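Local coordinates for phosphoribosylamine--glycine ligase (PDB 1VKZ), which catalyses the ATP-dependent joining of 5-phosphoribosylamine and glycine into glycinamide ribonucleotide, a step of de novo purine biosynthesis, at residues F140-A152 and I179-F191. Sequence-based numbering, arbitrary orientation.
Sequences FSPPYVIKADGLA and IKGVKGPVVIDEF
K147 and V187 form a doubly hydrogen-bonded pair at the middle of this antiparallel contact, where strands 144-148 and 186-190 are the inner two of the four-stranded sheet in the ATP-grasp domain. Two backbone bonds define the pair: K147 N to V187 O at 2.9 Å and V187 N to K147 O at 2.8 Å, each donor in the carbonyl plane. D189 N gives V145 O a nearly straight bond (169° at the hydrogen), and beyond the strand D149 N reaches P185 O. A water lies between V145 N and D189 O in place of a second direct bond, though its modelled approach to D189 O is too short to be certain.

Apolar packing divides by face. I146 and I188 lie side by side, CD1 of I146 3.9 Å from CG1 of I188, on the face covered by helix 130-137. F140, with CG anti to its carbonyl carbon (chi1 -64°), lays its ring against I188: CG2 of I188 stands 3.8 Å from the ring centroid, 22° off the normal, a CH-pi contact. Further along the same face, V182 CG1 packs on A148 CB at 3.7 Å. CG2 of V145, on the other face, meets the edge of the F191 ring.

The charged contact lies on the face of V145, within the predicted ATP-binding region and near E285, a predicted magnesium ligand. K147 NZ and D189 OD2 form a salt bridge, but OD2 is modelled too close to the lysine for its geometry to be trusted; D189 OD1 pairs with K111 NZ.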
ATOM      1  N   PHE A 140      10.442 -25.445 -11.670  1.00 45.12           N
ATOM      2  CA  PHE A 140       9.544 -25.193 -10.538  1.00 43.64           C
ATOM      3  C   PHE A 140       8.447 -26.222 -10.434  1.00 42.02           C
ATOM      4  O   PHE A 140       8.187 -26.962 -11.375  1.00 41.30           O
ATOM      5  CB  PHE A 140       8.904 -23.813 -10.675  1.00 41.39           C
ATOM      6  CG  PHE A 140       9.890 -22.677 -10.618  1.00 38.69           C
ATOM      7  CD1 PHE A 140      10.553 -22.265 -11.756  1.00 33.24           C
ATOM      8  CD2 PHE A 140      10.119 -21.997  -9.422  1.00 39.14           C
ATOM      9  CE1 PHE A 140      11.431 -21.233 -11.713  1.00 30.90           C
ATOM     10  CE2 PHE A 140      10.989 -20.956  -9.370  1.00 36.31           C
ATOM     11  CZ  PHE A 140      11.658 -20.571 -10.517  1.00 41.13           C
ATOM     12  N   SER A 141       7.781 -26.239  -9.285  1.00 43.53           N
ATOM     13  CA  SER A 141       6.782 -27.266  -9.002  1.00 46.09           C
ATOM     14  C   SER A 141       5.383 -26.676  -8.855  1.00 44.72           C
ATOM     15  O   SER A 141       5.243 -25.531  -8.468  1.00 44.60           O
ATOM     16  CB  SER A 141       7.188 -28.112  -7.781  1.00 47.56           C
ATOM     17  OG  SER A 141       8.272 -27.516  -7.089  1.00 52.40           O
ATOM     18  N   PRO A 142       4.378 -27.492  -9.172  1.00 46.09           N
ATOM     19  CA  PRO A 142       3.003 -27.086  -9.443  1.00 46.45           C
ATOM     20  C   PRO A 142       2.488 -25.734  -8.999  1.00 47.82           C
ATOM     21  O   PRO A 142       2.038 -25.002  -9.891  1.00 53.38           O
ATOM     22  CB  PRO A 142       2.184 -28.219  -8.842  1.00 48.59           C
ATOM     23  CG  PRO A 142       3.072 -29.452  -9.047  1.00 50.83           C
ATOM     24  CD  PRO A 142       4.503 -28.951  -9.321  1.00 47.33           C
ATOM     25  N   PRO A 143       2.527 -25.338  -7.718  1.00 43.16           N
ATOM     26  CA  PRO A 143       1.975 -24.016  -7.387  1.00 40.61           C
ATOM     27  C   PRO A 143       2.904 -22.910  -7.940  1.00 41.61           C
ATOM     28  O   PRO A 143       3.891 -22.555  -7.313  1.00 42.09           O
ATOM     29  CB  PRO A 143       1.844 -24.059  -5.861  1.00 39.73           C
ATOM     30  CG  PRO A 143       2.862 -25.014  -5.424  1.00 36.16           C
ATOM     31  CD  PRO A 143       3.053 -26.024  -6.524  1.00 41.73           C
ATOM     32  N   TYR A 144       2.614 -22.438  -9.154  1.00 41.45           N
ATOM     33  CA  TYR A 144       3.532 -21.553  -9.880  1.00 41.71           C
ATOM     34  C   TYR A 144       3.208 -20.110  -9.603  1.00 41.12           C
ATOM     35  O   TYR A 144       2.047 -19.760  -9.484  1.00 41.00           O
ATOM     36  CB  TYR A 144       3.475 -21.777 -11.408  1.00 41.54           C
ATOM     37  CG  TYR A 144       3.872 -23.171 -11.862  1.00 41.86           C
ATOM     38  CD1 TYR A 144       5.198 -23.576 -11.842  1.00 36.59           C
ATOM     39  CD2 TYR A 144       2.920 -24.077 -12.300  1.00 36.34           C
ATOM     40  CE1 TYR A 144       5.560 -24.815 -12.251  1.00 34.32           C
ATOM     41  CE2 TYR A 144       3.275 -25.342 -12.702  1.00 39.82           C
ATOM     42  CZ  TYR A 144       4.598 -25.702 -12.677  1.00 39.36           C
ATOM     43  OH  TYR A 144       4.971 -26.953 -13.075  1.00 37.00           O
ATOM     44  N   VAL A 145       4.244 -19.284  -9.496  1.00 41.98           N
ATOM     45  CA  VAL A 145       4.073 -17.867  -9.297  1.00 44.31           C
ATOM     46  C   VAL A 145       4.805 -17.122 -10.389  1.00 43.40           C
ATOM     47  O   VAL A 145       6.011 -17.254 -10.543  1.00 45.02           O
ATOM     48  CB  VAL A 145       4.609 -17.409  -7.947  1.00 46.20           C
ATOM     49  CG1 VAL A 145       4.197 -15.949  -7.696  1.00 50.82           C
ATOM     50  CG2 VAL A 145       4.125 -18.323  -6.859  1.00 42.15           C
ATOM     51  N   ILE A 146       4.050 -16.369 -11.167  1.00 44.80           N
ATOM     52  CA  ILE A 146       4.585 -15.529 -12.230  1.00 44.02           C
ATOM     53  C   ILE A 146       4.289 -14.109 -11.831  1.00 42.25           C
ATOM     54  O   ILE A 146       3.193 -13.819 -11.386  1.00 39.69           O
ATOM     55  CB  ILE A 146       3.864 -15.852 -13.561  1.00 44.82           C
ATOM     56  CG1 ILE A 146       4.166 -17.289 -14.015  1.00 51.06           C
ATOM     57  CG2 ILE A 146       4.210 -14.863 -14.630  1.00 46.68           C
ATOM     58  CD1 ILE A 146       5.611 -17.543 -14.480  1.00 51.72           C
ATOM     59  N   LYS A 147       5.271 -13.233 -11.979  1.00 43.28           N
ATOM     60  CA  LYS A 147       5.131 -11.851 -11.603  1.00 43.80           C
ATOM     61  C   LYS A 147       5.606 -10.952 -12.717  1.00 41.58           C
ATOM     62  O   LYS A 147       6.748 -11.041 -13.149  1.00 39.69           O
ATOM     63  CB  LYS A 147       5.965 -11.548 -10.359  1.00 44.07           C
ATOM     64  CG  LYS A 147       5.833 -12.556  -9.237  1.00 49.34           C
ATOM     65  CD  LYS A 147       6.332 -11.938  -7.933  1.00 50.93           C
ATOM     66  CE  LYS A 147       7.363 -12.830  -7.268  1.00 63.67           C
ATOM     67  NZ  LYS A 147       7.773 -12.350  -5.899  1.00 64.22           N
ATOM     68  N   ALA A 148       4.731 -10.058 -13.155  1.00 41.11           N
ATOM     69  CA  ALA A 148       5.098  -9.021 -14.109  1.00 42.09           C
ATOM     70  C   ALA A 148       6.213  -8.120 -13.604  1.00 39.55           C
ATOM     71  O   ALA A 148       6.156  -7.645 -12.490  1.00 41.47           O
ATOM     72  CB  ALA A 148       3.887  -8.186 -14.414  1.00 44.46           C
ATOM     73  N   ASP A 149       7.224  -7.877 -14.420  1.00 40.79           N
ATOM     74  CA  ASP A 149       8.292  -6.969 -14.014  1.00 43.09           C
ATOM     75  C   ASP A 149       7.742  -5.614 -13.588  1.00 43.72           C
ATOM     76  O   ASP A 149       8.096  -5.108 -12.525  1.00 43.93           O
ATOM     77  CB  ASP A 149       9.330  -6.735 -15.124  1.00 44.16           C
ATOM     78  CG  ASP A 149      10.530  -5.873 -14.638  1.00 42.61           C
ATOM     79  OD1 ASP A 149      10.832  -5.898 -13.434  1.00 56.29           O
ATOM     80  OD2 ASP A 149      11.244  -5.165 -15.368  1.00 40.35           O
ATOM     81  N   GLY A 150       6.896  -5.036 -14.431  1.00 44.52           N
ATOM     82  CA  GLY A 150       6.417  -3.690 -14.224  1.00 45.74           C
ATOM     83  C   GLY A 150       5.189  -3.604 -13.361  1.00 47.66           C
ATOM     84  O   GLY A 150       4.631  -4.608 -12.910  1.00 48.10           O
ATOM     85  N   LEU A 151       4.791  -2.369 -13.110  1.00 50.12           N
ATOM     86  CA  LEU A 151       3.578  -2.081 -12.354  1.00 52.58           C
ATOM     87  C   LEU A 151       2.384  -2.594 -13.145  1.00 53.59           C
ATOM     88  O   LEU A 151       2.339  -2.464 -14.382  1.00 52.52           O
ATOM     89  CB  LEU A 151       3.448  -0.582 -12.136  1.00 55.08           C
ATOM     90  CG  LEU A 151       4.667   0.114 -11.522  1.00 57.53           C
ATOM     91  CD1 LEU A 151       4.497   1.618 -11.652  1.00 60.72           C
ATOM     92  CD2 LEU A 151       4.822  -0.310 -10.070  1.00 57.74           C
ATOM     93  N   ALA A 152       1.455  -3.232 -12.442  1.00 54.51           N
ATOM     94  CA  ALA A 152       0.242  -3.782 -13.072  1.00 56.07           C
ATOM     95  C   ALA A 152      -0.992  -3.333 -12.303  1.00 56.77           C
ATOM     96  O   ALA A 152      -2.077  -3.916 -12.444  1.00 57.93           O
ATOM     97  CB  ALA A 152       0.316  -5.322 -13.140  1.00 56.15           C
ATOM     98  N   ILE A 179      -2.585  -8.356 -19.352  1.00 49.42           N
ATOM     99  CA  ILE A 179      -3.049  -7.120 -18.730  1.00 51.46           C
ATOM    100  C   ILE A 179      -2.664  -5.939 -19.607  1.00 52.14           C
ATOM    101  O   ILE A 179      -1.486  -5.664 -19.783  1.00 51.84           O
ATOM    102  CB  ILE A 179      -2.410  -6.942 -17.349  1.00 52.13           C
ATOM    103  CG1 ILE A 179      -2.655  -8.178 -16.474  1.00 54.51           C
ATOM    104  CG2 ILE A 179      -2.943  -5.679 -16.657  1.00 53.19           C
ATOM    105  CD1 ILE A 179      -1.628  -8.325 -15.349  1.00 54.77           C
ATOM    106  N   LYS A 180      -3.664  -5.256 -20.168  1.00 54.28           N
ATOM    107  CA  LYS A 180      -3.450  -4.066 -21.010  1.00 53.93           C
ATOM    108  C   LYS A 180      -2.476  -3.083 -20.336  1.00 53.62           C
ATOM    109  O   LYS A 180      -2.686  -2.689 -19.175  1.00 53.89           O
ATOM    110  CB  LYS A 180      -4.790  -3.370 -21.282  1.00 53.66           C
ATOM    111  CG  LYS A 180      -4.739  -2.308 -22.363  1.00 55.23           C
ATOM    112  CD  LYS A 180      -4.689  -2.943 -23.739  1.00 55.57           C
ATOM    113  CE  LYS A 180      -4.689  -1.902 -24.841  1.00 56.12           C
ATOM    114  NZ  LYS A 180      -4.860  -2.546 -26.177  1.00 52.26           N
ATOM    115  N   GLY A 181      -1.413  -2.715 -21.060  1.00 52.77           N
ATOM    116  CA  GLY A 181      -0.370  -1.831 -20.526  1.00 52.13           C
ATOM    117  C   GLY A 181       0.655  -2.506 -19.618  1.00 52.02           C
ATOM    118  O   GLY A 181       1.353  -1.832 -18.841  1.00 52.36           O
ATOM    119  N   VAL A 182       0.747  -3.833 -19.704  1.00 50.56           N
ATOM    120  CA  VAL A 182       1.806  -4.573 -19.029  1.00 49.60           C
ATOM    121  C   VAL A 182       2.430  -5.558 -20.014  1.00 48.68           C
ATOM    122  O   VAL A 182       1.740  -6.300 -20.716  1.00 49.66           O
ATOM    123  CB  VAL A 182       1.314  -5.281 -17.781  1.00 49.97           C
ATOM    124  CG1 VAL A 182       2.487  -5.984 -17.082  1.00 51.39           C
ATOM    125  CG2 VAL A 182       0.622  -4.272 -16.831  1.00 50.53           C
ATOM    126  N   LYS A 183       3.750  -5.541 -20.063  1.00 47.52           N
ATOM    127  CA  LYS A 183       4.495  -6.185 -21.125  1.00 47.25           C
ATOM    128  C   LYS A 183       5.955  -6.150 -20.735  1.00 46.74           C
ATOM    129  O   LYS A 183       6.424  -5.179 -20.168  1.00 47.65           O
ATOM    130  CB  LYS A 183       4.259  -5.429 -22.427  1.00 47.21           C
ATOM    131  CG  LYS A 183       5.248  -5.691 -23.551  1.00 48.05           C
ATOM    132  CD  LYS A 183       4.688  -5.162 -24.888  1.00 47.84           C
ATOM    133  CE  LYS A 183       5.784  -4.836 -25.897  1.00 48.22           C
ATOM    134  NZ  LYS A 183       5.231  -4.715 -27.275  1.00 44.81           N
ATOM    135  N   GLY A 184       6.671  -7.224 -21.006  1.00 46.66           N
ATOM    136  CA  GLY A 184       8.060  -7.310 -20.612  1.00 46.59           C
ATOM    137  C   GLY A 184       8.290  -8.518 -19.726  1.00 47.03           C
ATOM    138  O   GLY A 184       7.377  -9.319 -19.498  1.00 47.03           O
ATOM    139  N   PRO A 185       9.510  -8.638 -19.216  1.00 46.79           N
ATOM    140  CA  PRO A 185       9.934  -9.848 -18.542  1.00 46.09           C
ATOM    141  C   PRO A 185       9.028 -10.193 -17.383  1.00 46.11           C
ATOM    142  O   PRO A 185       8.293  -9.326 -16.886  1.00 46.71           O
ATOM    143  CB  PRO A 185      11.330  -9.492 -18.021  1.00 46.18           C
ATOM    144  CG  PRO A 185      11.782  -8.320 -18.868  1.00 47.38           C
ATOM    145  CD  PRO A 185      10.559  -7.601 -19.235  1.00 46.29           C
ATOM    146  N   VAL A 186       9.086 -11.458 -16.968  1.00 43.74           N
ATOM    147  CA  VAL A 186       8.422 -11.905 -15.754  1.00 39.87           C
ATOM    148  C   VAL A 186       9.393 -12.634 -14.847  1.00 38.97           C
ATOM    149  O   VAL A 186      10.348 -13.257 -15.286  1.00 35.77           O
ATOM    150  CB  VAL A 186       7.207 -12.806 -16.034  1.00 39.18           C
ATOM    151  CG1 VAL A 186       6.217 -12.085 -16.905  1.00 35.81           C
ATOM    152  CG2 VAL A 186       7.624 -14.138 -16.666  1.00 38.96           C
ATOM    153  N   VAL A 187       9.149 -12.499 -13.559  1.00 41.04           N
ATOM    154  CA  VAL A 187       9.815 -13.315 -12.552  1.00 42.72           C
ATOM    155  C   VAL A 187       9.016 -14.618 -12.392  1.00 42.65           C
ATOM    156  O   VAL A 187       7.780 -14.624 -12.341  1.00 40.83           O
ATOM    157  CB  VAL A 187       9.899 -12.597 -11.155  1.00 42.84           C
ATOM    158  CG1 VAL A 187      10.744 -13.408 -10.164  1.00 41.01           C
ATOM    159  CG2 VAL A 187      10.459 -11.165 -11.319  1.00 47.73           C
ATOM    160  N   ILE A 188       9.737 -15.721 -12.309  1.00 42.11           N
ATOM    161  CA  ILE A 188       9.123 -16.960 -11.919  1.00 44.10           C
ATOM    162  C   ILE A 188       9.635 -17.156 -10.512  1.00 45.21           C
ATOM    163  O   ILE A 188      10.829 -17.201 -10.297  1.00 45.93           O
ATOM    164  CB  ILE A 188       9.540 -18.075 -12.862  1.00 45.25           C
ATOM    165  CG1 ILE A 188       9.474 -17.563 -14.326  1.00 43.70           C
ATOM    166  CG2 ILE A 188       8.641 -19.298 -12.634  1.00 51.36           C
ATOM    167  CD1 ILE A 188      10.090 -18.471 -15.364  1.00 46.41           C
ATOM    168  N   ASP A 189       8.734 -17.201  -9.545  1.00 44.55           N
ATOM    169  CA  ASP A 189       9.131 -17.262  -8.163  1.00 45.55           C
ATOM    170  C   ASP A 189       8.761 -18.633  -7.612  1.00 46.62           C
ATOM    171  O   ASP A 189       7.700 -19.192  -7.896  1.00 46.14           O
ATOM    172  CB  ASP A 189       8.426 -16.150  -7.372  1.00 49.46           C
ATOM    173  CG  ASP A 189       9.385 -15.311  -6.490  1.00 56.36           C
ATOM    174  OD1 ASP A 189      10.609 -15.533  -6.565  1.00 50.98           O
ATOM    175  OD2 ASP A 189       8.991 -14.419  -5.674  1.00 62.72           O
ATOM    176  N   GLU A 190       9.665 -19.195  -6.838  1.00 47.67           N
ATOM    177  CA  GLU A 190       9.386 -20.398  -6.107  1.00 47.85           C
ATOM    178  C   GLU A 190       8.292 -20.053  -5.109  1.00 46.58           C
ATOM    179  O   GLU A 190       8.460 -19.146  -4.302  1.00 47.02           O
ATOM    180  CB  GLU A 190      10.668 -20.831  -5.416  1.00 47.69           C
ATOM    181  CG  GLU A 190      10.503 -21.831  -4.306  1.00 53.51           C
ATOM    182  CD  GLU A 190      11.753 -21.941  -3.451  1.00 53.09           C
ATOM    183  OE1 GLU A 190      12.276 -20.881  -2.952  1.00 47.43           O
ATOM    184  OE2 GLU A 190      12.197 -23.107  -3.294  1.00 60.61           O
ATOM    185  N   PHE A 191       7.168 -20.771  -5.172  1.00 47.16           N
ATOM    186  CA  PHE A 191       6.063 -20.562  -4.239  1.00 44.63           C
ATOM    187  C   PHE A 191       6.491 -21.014  -2.882  1.00 45.75           C
ATOM    188  O   PHE A 191       7.146 -22.041  -2.762  1.00 45.20           O
ATOM    189  CB  PHE A 191       4.840 -21.332  -4.649  1.00 44.44           C
ATOM    190  CG  PHE A 191       3.655 -21.121  -3.752  1.00 46.55           C
ATOM    191  CD1 PHE A 191       2.930 -19.933  -3.804  1.00 42.70           C
ATOM    192  CD2 PHE A 191       3.224 -22.151  -2.882  1.00 45.14           C
ATOM    193  CE1 PHE A 191       1.803 -19.754  -2.965  1.00 40.54           C
ATOM    194  CE2 PHE A 191       2.103 -21.984  -2.054  1.00 34.15           C
ATOM    195  CZ  PHE A 191       1.389 -20.785  -2.107  1.00 40.17           C
TER
HETATM  196  O   HOH W   1       6.550 -22.846  -7.598  1.00 45.47           O
HETATM  197  O   HOH W   2       6.717 -20.583  -9.655  1.00 46.23           O
HETATM  198  O   HOH W   3       6.248  -6.024 -17.086  1.00 33.09           O